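Local coordinates for phthiocerol synthesis polyketide synthase type I PpsC (Mycobacterium tuberculosis, PDB 7AHB), which probably loads extender units onto the acyl carrier protein through its acyltransferase domain, as part of the polyketide synthase that builds phthiocerol, at residues G48-R56 with V129-G140; S197-R205 with N296-I304. All coordinates share one frame; numbering follows the deposited sequence.

In the fold
Contact 1 pairs two neighbouring strands of the central parallel sheet, 49-53 and 133-136, and runs on into the turn around Ser138, where a GxSxG sequence fits the nucleophile elbow of acyltransferases. Contact 2 joins strand 197-201, at one edge of the smaller antiparallel sheet, to residues 296-304 of the larger body. The two centres lie about 15 Å apart, yet the contacts touch. Val298 CG1 comes within 3.6 Å of Ser138 N, and Ile200 CD1 within 3.5 Å of His137 NE2; farther along, Ile135 CD1 meets Ile304 CD1 at 3.6 Å. Contact 2 thus brings the small sheet up to the probable active-site serine, which is hydrogen-bonded to His240.

Contact 1. Residues G48-R56 with V129-G140; sequences GTVFVYSGR and VTPDAVIGHSMG. With SO4 (sulfate ion), chain D.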
loop_
_atom_site.group_PDB
_atom_site.type_symbol
_atom_site.label_atom_id
_atom_site.label_comp_id
_atom_site.label_asym_id
_atom_site.label_seq_id
_atom_site.Cartn_x
_atom_site.Cartn_y
_atom_site.Cartn_z
ATOM N N GLY A 48 14.410 -12.844 8.717
ATOM C CA GLY A 48 13.927 -12.088 7.572
ATOM C C GLY A 48 12.738 -11.193 7.847
ATOM O O GLY A 48 11.765 -11.626 8.470
ATOM N N THR A 49 12.805 -9.944 7.377
ATOM C CA THR A 49 11.757 -8.962 7.612
ATOM C C THR A 49 11.314 -8.342 6.292
ATOM O O THR A 49 12.153 -7.895 5.497
ATOM C CB THR A 49 12.250 -7.857 8.558
ATOM O OG1 THR A 49 12.480 -8.402 9.856
ATOM C CG2 THR A 49 11.206 -6.719 8.653
ATOM N N VAL A 50 10.000 -8.261 6.096
ATOM C CA VAL A 50 9.400 -7.667 4.909
ATOM C C VAL A 50 8.564 -6.473 5.343
ATOM O O VAL A 50 7.735 -6.599 6.247
ATOM C CB VAL A 50 8.525 -8.689 4.167
ATOM C CG1 VAL A 50 7.873 -8.058 2.953
ATOM C CG2 VAL A 50 9.380 -9.925 3.734
ATOM N N PHE A 51 8.793 -5.324 4.718
ATOM C CA PHE A 51 7.923 -4.163 4.903
ATOM C C PHE A 51 6.877 -4.156 3.798
ATOM O O PHE A 51 7.234 -4.216 2.617
ATOM C CB PHE A 51 8.692 -2.851 4.829
ATOM C CG PHE A 51 9.360 -2.438 6.115
ATOM C CD1 PHE A 51 9.680 -3.364 7.092
ATOM C CD2 PHE A 51 9.693 -1.109 6.326
ATOM C CE1 PHE A 51 10.319 -2.972 8.253
ATOM C CE2 PHE A 51 10.322 -0.714 7.495
ATOM C CZ PHE A 51 10.627 -1.644 8.457
ATOM N N VAL A 52 5.601 -4.034 4.175
ATOM C CA VAL A 52 4.481 -4.075 3.234
ATOM C C VAL A 52 3.822 -2.698 3.195
ATOM O O VAL A 52 3.339 -2.204 4.225
ATOM C CB VAL A 52 3.460 -5.149 3.628
ATOM C CG1 VAL A 52 2.234 -5.069 2.737
ATOM C CG2 VAL A 52 4.106 -6.553 3.588
ATOM N N TYR A 53 3.747 -2.108 1.997
ATOM C CA TYR A 53 3.201 -0.764 1.812
ATOM C C TYR A 53 1.819 -0.890 1.181
ATOM O O TYR A 53 1.683 -1.360 0.044
ATOM C CB TYR A 53 4.149 0.087 0.972
ATOM C CG TYR A 53 5.440 0.343 1.716
ATOM C CD1 TYR A 53 6.489 -0.562 1.657
ATOM C CD2 TYR A 53 5.575 1.440 2.532
ATOM C CE1 TYR A 53 7.659 -0.346 2.344
ATOM C CE2 TYR A 53 6.742 1.665 3.242
ATOM C CZ TYR A 53 7.779 0.764 3.142
ATOM O OH TYR A 53 8.936 0.975 3.849
ATOM N N SER A 54 0.796 -0.501 1.942
ATOM C CA SER A 54 -0.577 -0.608 1.499
ATOM C C SER A 54 -0.901 0.502 0.513
ATOM O O SER A 54 -0.282 1.570 0.508
ATOM C CB SER A 54 -1.526 -0.533 2.689
ATOM O OG SER A 54 -2.860 -0.534 2.243
ATOM N N GLY A 55 -1.896 0.244 -0.313
ATOM C CA GLY A 55 -2.353 1.200 -1.291
ATOM C C GLY A 55 -3.538 2.029 -0.864
ATOM O O GLY A 55 -3.981 2.910 -1.610
ATOM N N ARG A 56 -4.076 1.784 0.321
ATOM C CA ARG A 56 -5.265 2.487 0.779
ATOM C C ARG A 56 -4.890 3.586 1.765
ATOM O O ARG A 56 -4.076 3.379 2.672
ATOM C CB ARG A 56 -6.254 1.528 1.446
ATOM C CG ARG A 56 -7.030 0.576 0.521
ATOM C CD ARG A 56 -7.855 1.309 -0.563
ATOM N NE ARG A 56 -7.082 1.388 -1.819
ATOM C CZ ARG A 56 -6.733 0.328 -2.576
ATOM N NH1 ARG A 56 -7.108 -0.901 -2.210
ATOM N NH2 ARG A 56 -6.007 0.491 -3.704
ATOM N N VAL A 129 14.840 -1.330 13.061
ATOM C CA VAL A 129 14.029 -2.229 12.246
ATOM C C VAL A 129 14.058 -1.716 10.807
ATOM O O VAL A 129 13.527 -0.640 10.499
ATOM C CB VAL A 129 12.587 -2.336 12.766
ATOM C CG1 VAL A 129 11.764 -3.229 11.854
ATOM C CG2 VAL A 129 12.562 -2.840 14.200
ATOM N N THR A 130 14.661 -2.491 9.911
ATOM C CA THR A 130 14.745 -2.150 8.498
ATOM C C THR A 130 14.352 -3.372 7.674
ATOM O O THR A 130 14.504 -4.520 8.126
ATOM C CB THR A 130 16.160 -1.679 8.097
ATOM O OG1 THR A 130 17.072 -2.752 8.301
ATOM C CG2 THR A 130 16.612 -0.476 8.903
ATOM N N PRO A 131 13.859 -3.176 6.458
ATOM C CA PRO A 131 13.389 -4.329 5.677
ATOM C C PRO A 131 14.510 -5.029 4.924
ATOM O O PRO A 131 15.400 -4.395 4.360
ATOM C CB PRO A 131 12.376 -3.718 4.698
ATOM C CG PRO A 131 12.893 -2.293 4.481
ATOM C CD PRO A 131 13.626 -1.891 5.775
ATOM N N ASP A 132 14.438 -6.355 4.897
ATOM C CA ASP A 132 15.270 -7.136 3.991
ATOM C C ASP A 132 14.661 -7.207 2.591
ATOM O O ASP A 132 15.381 -7.456 1.621
ATOM C CB ASP A 132 15.454 -8.556 4.530
ATOM C CG ASP A 132 15.980 -8.581 5.947
ATOM O OD1 ASP A 132 17.096 -8.082 6.184
ATOM O OD2 ASP A 132 15.262 -9.091 6.828
ATOM N N ALA A 133 13.342 -7.022 2.477
ATOM C CA ALA A 133 12.621 -7.012 1.213
ATOM C C ALA A 133 11.379 -6.164 1.437
ATOM O O ALA A 133 10.921 -5.997 2.576
ATOM C CB ALA A 133 12.220 -8.412 0.738
ATOM N N VAL A 134 10.858 -5.599 0.355
ATOM C CA VAL A 134 9.651 -4.784 0.446
ATOM C C VAL A 134 8.619 -5.288 -0.561
ATOM O O VAL A 134 8.952 -5.826 -1.624
ATOM C CB VAL A 134 9.927 -3.266 0.232
ATOM C CG1 VAL A 134 10.959 -2.761 1.204
ATOM C CG2 VAL A 134 10.350 -3.003 -1.202
ATOM N N ILE A 135 7.349 -5.089 -0.222
ATOM C CA ILE A 135 6.230 -5.415 -1.092
ATOM C C ILE A 135 5.332 -4.195 -1.137
ATOM O O ILE A 135 4.996 -3.648 -0.081
ATOM C CB ILE A 135 5.440 -6.630 -0.577
ATOM C CG1 ILE A 135 6.225 -7.899 -0.800
ATOM C CG2 ILE A 135 4.099 -6.722 -1.302
ATOM C CD1 ILE A 135 5.621 -9.119 -0.106
ATOM N N GLY A 136 5.009 -3.733 -2.351
ATOM C CA GLY A 136 4.030 -2.678 -2.533
ATOM C C GLY A 136 2.685 -3.187 -3.042
ATOM O O GLY A 136 2.607 -3.861 -4.066
ATOM N N HIS A 137 1.635 -2.898 -2.292
ATOM C CA HIS A 137 0.254 -3.273 -2.589
ATOM C C HIS A 137 -0.404 -2.092 -3.284
ATOM O O HIS A 137 -0.487 -1.009 -2.712
ATOM C CB HIS A 137 -0.447 -3.633 -1.278
ATOM C CG HIS A 137 -1.934 -3.785 -1.363
ATOM N ND1 HIS A 137 -2.785 -2.707 -1.488
ATOM C CD2 HIS A 137 -2.726 -4.874 -1.227
ATOM C CE1 HIS A 137 -4.036 -3.133 -1.484
ATOM N NE2 HIS A 137 -4.026 -4.445 -1.333
ATOM N N SER A 138 -0.836 -2.298 -4.522
ATOM C CA SER A 138 -1.497 -1.277 -5.330
ATOM C C SER A 138 -0.618 -0.024 -5.331
ATOM O O SER A 138 0.600 -0.117 -5.550
ATOM C CB SER A 138 -2.933 -1.091 -4.797
ATOM O OG SER A 138 -3.574 -0.019 -5.457
ATOM N N MET A 139 -1.174 1.159 -5.100
ATOM C CA MET A 139 -0.371 2.367 -5.234
ATOM C C MET A 139 0.761 2.415 -4.210
ATOM O O MET A 139 1.692 3.202 -4.361
ATOM C CB MET A 139 -1.229 3.632 -5.076
ATOM C CG MET A 139 -2.640 3.570 -5.619
ATOM S SD MET A 139 -2.909 3.438 -7.435
ATOM C CE MET A 139 -4.634 3.005 -7.390
ATOM N N GLY A 140 0.694 1.605 -3.162
ATOM C CA GLY A 140 1.792 1.502 -2.223
ATOM C C GLY A 140 3.106 1.034 -2.829
ATOM O O GLY A 140 4.136 1.114 -2.150
HETATM S S SO4 D . 17.033 -11.881 10.916
HETATM O O1 SO4 D . 18.007 -10.941 11.470
HETATM O O2 SO4 D . 17.014 -11.756 9.462
HETATM O O3 SO4 D . 17.417 -13.241 11.288
HETATM O O4 SO4 D . 15.710 -11.583 11.456
#
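Strands 49-53 and 133-136 run parallel and are laced by alternating backbone hydrogen bonds: Phe51 N to Ala133 O, Ile135 N to Phe51 O, Tyr53 N to Ile135 O, and His137 N to Tyr53 O at 2.8 Å. Where the strands begin, Asp132 doubles the grip on Thr49: its N donates to Thr49 O, while its OD2 accepts from Thr49 N (2.7 Å) through the anti lone pair; next to it Gly48 N donates to sulfate O2 at 2.9 Å, an ion probably from the crystallisation liquor. Beyond the strands, Gly55 N donates a hydrogen bond to His137 ND1 at 3.3 Å, from 27° out of the imidazole plane.

Among the apolar contacts, Pro131 lies over one face of the Phe51 ring, its CB 3.9 Å from the centroid in a CH-pi contact, while Val129 CG1 meets the ring edge. On the opposite face of the sheet, Val50 CG1 touches Ile135 CD1 (3.9 Å).

The bent chain of Arg56 brings NH2 to 3.0 Å from Ser138 OG, whose hydrogen-bond partner elsewhere is His240. Ser138 has positive phi (52°). This strained strand-to-helix turn, with Gly136 and Gly140, fits the GxSxG nucleophile elbow of acyltransferases, in which Ser138 would be the nucleophile.

Contact 2. Residues S197-R205 with N296-I304; sequences SLGIYASPR and NPVRFHQAI
Strand 197-201 and the loop leading into helix 300-308 are joined by three backbone hydrogen bonds, Val298 N to Gly199 O (2.8 Å), Tyr201 N to Val298 O (2.9 Å) and His301 N to Tyr201 O (2.7 Å), the last tying Tyr201 to the first turn of the helix. Tyr201 buries more surface against the partner segment than any other residue of the contact. The Arg299 guanidinium lies alongside its ring, the planes 23° apart, with Tyr201 CE2 over the guanidinium face 3.6 Å from Arg299 NH1. Gln302, bent at chi2, brings NE2 over one face of the phenol ring with its amide turned 76° to it; Leu198 CD2 covers the other face. Ile200 and Val298 lie side by side and point the same way, Ile200 CG1 touching Val298 CB at 3.7 Å. The His301 ring, with CG anti to its backbone N (chi1 163°), turns one face to the Ser203-Pro204 backbone and proline ring: Pro204 CD sits over that face, 4.1 Å from the centroid. A water in the imidazole plane lies 2.7 Å from His301 ND1 and donates weakly to Ser203 O. Beyond the pair, a classic beta bulge at Gly199 and Ile200 faces Val208 of strand 207-211, Leu198 and Tyr201 touch helix 183-189, and Phe300 packs against helix 324-334 and meets His137 edge-to-face.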
loop_
_atom_site.group_PDB
_atom_site.type_symbol
_atom_site.label_atom_id
_atom_site.label_comp_id
_atom_site.label_asym_id
_atom_site.label_seq_id
_atom_site.Cartn_x
_atom_site.Cartn_y
_atom_site.Cartn_z
ATOM N N SER A 197 -13.672 -5.607 -13.012
ATOM C CA SER A 197 -12.447 -6.392 -13.098
ATOM C C SER A 197 -12.091 -7.041 -11.761
ATOM O O SER A 197 -12.522 -6.598 -10.696
ATOM C CB SER A 197 -11.259 -5.508 -13.541
ATOM O OG SER A 197 -10.998 -4.523 -12.551
ATOM N N LEU A 198 -11.260 -8.086 -11.822
ATOM C CA LEU A 198 -10.568 -8.575 -10.635
ATOM C C LEU A 198 -9.430 -7.594 -10.359
ATOM O O LEU A 198 -8.500 -7.484 -11.158
ATOM C CB LEU A 198 -10.040 -9.991 -10.860
ATOM C CG LEU A 198 -9.516 -10.698 -9.617
ATOM C CD1 LEU A 198 -9.593 -12.227 -9.773
ATOM C CD2 LEU A 198 -8.072 -10.279 -9.314
ATOM N N GLY A 199 -9.512 -6.855 -9.257
ATOM C CA GLY A 199 -8.563 -5.783 -8.996
ATOM C C GLY A 199 -7.375 -6.169 -8.147
ATOM O O GLY A 199 -6.239 -5.757 -8.431
ATOM N N ILE A 200 -7.613 -6.964 -7.108
ATOM C CA ILE A 200 -6.549 -7.370 -6.196
ATOM C C ILE A 200 -6.727 -8.840 -5.865
ATOM O O ILE A 200 -7.794 -9.250 -5.397
ATOM C CB ILE A 200 -6.529 -6.540 -4.896
ATOM C CG1 ILE A 200 -6.380 -5.047 -5.228
ATOM C CG2 ILE A 200 -5.384 -7.006 -3.977
ATOM C CD1 ILE A 200 -6.299 -4.143 -3.996
ATOM N N TYR A 201 -5.675 -9.630 -6.089
ATOM C CA TYR A 201 -5.601 -10.979 -5.525
ATOM C C TYR A 201 -5.148 -10.796 -4.082
ATOM O O TYR A 201 -3.945 -10.663 -3.816
ATOM C CB TYR A 201 -4.623 -11.852 -6.298
ATOM C CG TYR A 201 -4.925 -12.042 -7.769
ATOM C CD1 TYR A 201 -5.722 -13.080 -8.202
ATOM C CD2 TYR A 201 -4.393 -11.186 -8.716
ATOM C CE1 TYR A 201 -5.990 -13.264 -9.554
ATOM C CE2 TYR A 201 -4.641 -11.354 -10.069
ATOM C CZ TYR A 201 -5.436 -12.400 -10.484
ATOM O OH TYR A 201 -5.674 -12.564 -11.819
ATOM N N ALA A 202 -6.104 -10.752 -3.141
ATOM C CA ALA A 202 -5.736 -10.378 -1.779
ATOM C C ALA A 202 -5.139 -11.548 -0.992
ATOM O O ALA A 202 -4.164 -11.380 -0.249
ATOM C CB ALA A 202 -6.940 -9.813 -1.040
ATOM N N SER A 203 -5.702 -12.716 -1.134
ATOM C CA SER A 203 -5.276 -13.898 -0.409
ATOM C C SER A 203 -5.914 -15.097 -1.097
ATOM O O SER A 203 -6.668 -14.924 -2.068
ATOM C CB SER A 203 -5.695 -13.825 1.048
ATOM O OG SER A 203 -7.077 -14.048 1.180
ATOM N N PRO A 204 -5.670 -16.318 -0.618
ATOM C CA PRO A 204 -6.382 -17.473 -1.198
ATOM C C PRO A 204 -7.870 -17.422 -0.951
ATOM O O PRO A 204 -8.618 -18.156 -1.611
ATOM C CB PRO A 204 -5.745 -18.690 -0.508
ATOM C CG PRO A 204 -4.440 -18.182 0.071
ATOM C CD PRO A 204 -4.687 -16.719 0.410
ATOM N N ARG A 205 -8.328 -16.572 -0.025
ATOM C CA ARG A 205 -9.722 -16.565 0.395
ATOM C C ARG A 205 -10.459 -15.267 0.120
ATOM O O ARG A 205 -11.686 -15.248 0.237
ATOM C CB ARG A 205 -9.825 -16.864 1.899
ATOM C CG ARG A 205 -9.915 -18.338 2.224
ATOM C CD ARG A 205 -9.480 -18.625 3.671
ATOM N NE ARG A 205 -8.015 -18.608 3.805
ATOM C CZ ARG A 205 -7.210 -19.585 3.365
ATOM N NH1 ARG A 205 -5.887 -19.489 3.531
ATOM N NH2 ARG A 205 -7.726 -20.653 2.738
ATOM N N ASN A 296 -2.917 -2.925 -14.013
ATOM C CA ASN A 296 -2.864 -4.361 -13.802
ATOM C C ASN A 296 -3.482 -4.744 -12.462
ATOM O O ASN A 296 -3.466 -3.945 -11.507
ATOM C CB ASN A 296 -1.412 -4.852 -13.844
ATOM C CG ASN A 296 -0.919 -5.081 -15.255
ATOM O OD1 ASN A 296 -1.575 -4.688 -16.216
ATOM N ND2 ASN A 296 0.252 -5.709 -15.389
ATOM N N PRO A 297 -4.024 -5.967 -12.362
ATOM C CA PRO A 297 -4.451 -6.469 -11.050
ATOM C C PRO A 297 -3.255 -6.607 -10.121
ATOM O O PRO A 297 -2.116 -6.782 -10.569
ATOM C CB PRO A 297 -5.085 -7.825 -11.367
ATOM C CG PRO A 297 -4.431 -8.250 -12.629
ATOM C CD PRO A 297 -4.187 -6.985 -13.427
ATOM N N VAL A 298 -3.530 -6.504 -8.822
ATOM C CA VAL A 298 -2.502 -6.458 -7.788
ATOM C C VAL A 298 -2.228 -7.884 -7.325
ATOM O O VAL A 298 -3.106 -8.533 -6.758
ATOM C CB VAL A 298 -2.935 -5.581 -6.603
ATOM C CG1 VAL A 298 -1.857 -5.625 -5.501
ATOM C CG2 VAL A 298 -3.210 -4.151 -7.036
ATOM N N ARG A 299 -1.016 -8.375 -7.559
ATOM C CA ARG A 299 -0.662 -9.761 -7.220
ATOM C C ARG A 299 -0.173 -9.859 -5.772
ATOM O O ARG A 299 0.951 -10.272 -5.478
ATOM C CB ARG A 299 0.392 -10.273 -8.186
ATOM C CG ARG A 299 0.069 -10.095 -9.638
ATOM C CD ARG A 299 -0.621 -11.319 -10.221
ATOM N NE ARG A 299 -1.089 -11.072 -11.581
ATOM C CZ ARG A 299 -1.775 -11.942 -12.312
ATOM N NH1 ARG A 299 -2.038 -13.162 -11.842
ATOM N NH2 ARG A 299 -2.179 -11.593 -13.528
ATOM N N PHE A 300 -1.048 -9.456 -4.854
ATOM C CA PHE A 300 -0.648 -9.332 -3.454
ATOM C C PHE A 300 -0.505 -10.697 -2.812
ATOM O O PHE A 300 0.479 -10.958 -2.132
ATOM C CB PHE A 300 -1.652 -8.477 -2.663
ATOM C CG PHE A 300 -1.244 -8.233 -1.245
ATOM C CD1 PHE A 300 -0.109 -7.492 -0.953
ATOM C CD2 PHE A 300 -1.968 -8.751 -0.205
ATOM C CE1 PHE A 300 0.283 -7.281 0.352
ATOM C CE2 PHE A 300 -1.581 -8.546 1.104
ATOM C CZ PHE A 300 -0.458 -7.811 1.384
ATOM N N HIS A 301 -1.514 -11.558 -2.975
ATOM C CA HIS A 301 -1.448 -12.942 -2.516
ATOM C C HIS A 301 -0.143 -13.607 -2.946
ATOM O O HIS A 301 0.575 -14.187 -2.121
ATOM C CB HIS A 301 -2.689 -13.674 -3.056
ATOM C CG HIS A 301 -2.606 -15.163 -3.033
ATOM N ND1 HIS A 301 -3.442 -15.948 -3.793
ATOM C CD2 HIS A 301 -1.814 -16.015 -2.341
ATOM C CE1 HIS A 301 -3.167 -17.223 -3.573
ATOM N NE2 HIS A 301 -2.178 -17.291 -2.701
ATOM N N GLN A 302 0.205 -13.488 -4.225
ATOM C CA GLN A 302 1.370 -14.201 -4.741
ATOM C C GLN A 302 2.671 -13.589 -4.230
ATOM O O GLN A 302 3.639 -14.301 -3.948
ATOM C CB GLN A 302 1.321 -14.204 -6.272
ATOM C CG GLN A 302 0.071 -14.883 -6.865
ATOM C CD GLN A 302 -1.108 -13.920 -7.202
ATOM O OE1 GLN A 302 -1.232 -12.820 -6.650
ATOM N NE2 GLN A 302 -1.982 -14.361 -8.127
ATOM N N ALA A 303 2.716 -12.272 -4.096
ATOM C CA ALA A 303 3.917 -11.628 -3.564
ATOM C C ALA A 303 4.176 -12.027 -2.110
ATOM O O ALA A 303 5.320 -12.314 -1.726
ATOM C CB ALA A 303 3.790 -10.104 -3.683
ATOM N N ILE A 304 3.127 -12.078 -1.290
ATOM C CA ILE A 304 3.308 -12.483 0.103
ATOM C C ILE A 304 3.771 -13.937 0.175
ATOM O O ILE A 304 4.693 -14.281 0.920
ATOM C CB ILE A 304 2.012 -12.260 0.906
ATOM C CG1 ILE A 304 1.725 -10.749 1.066
ATOM C CG2 ILE A 304 2.103 -12.947 2.263
ATOM C CD1 ILE A 304 2.759 -10.013 1.888
HETATM O O HOH W 1 -5.598 -15.302 -5.202
#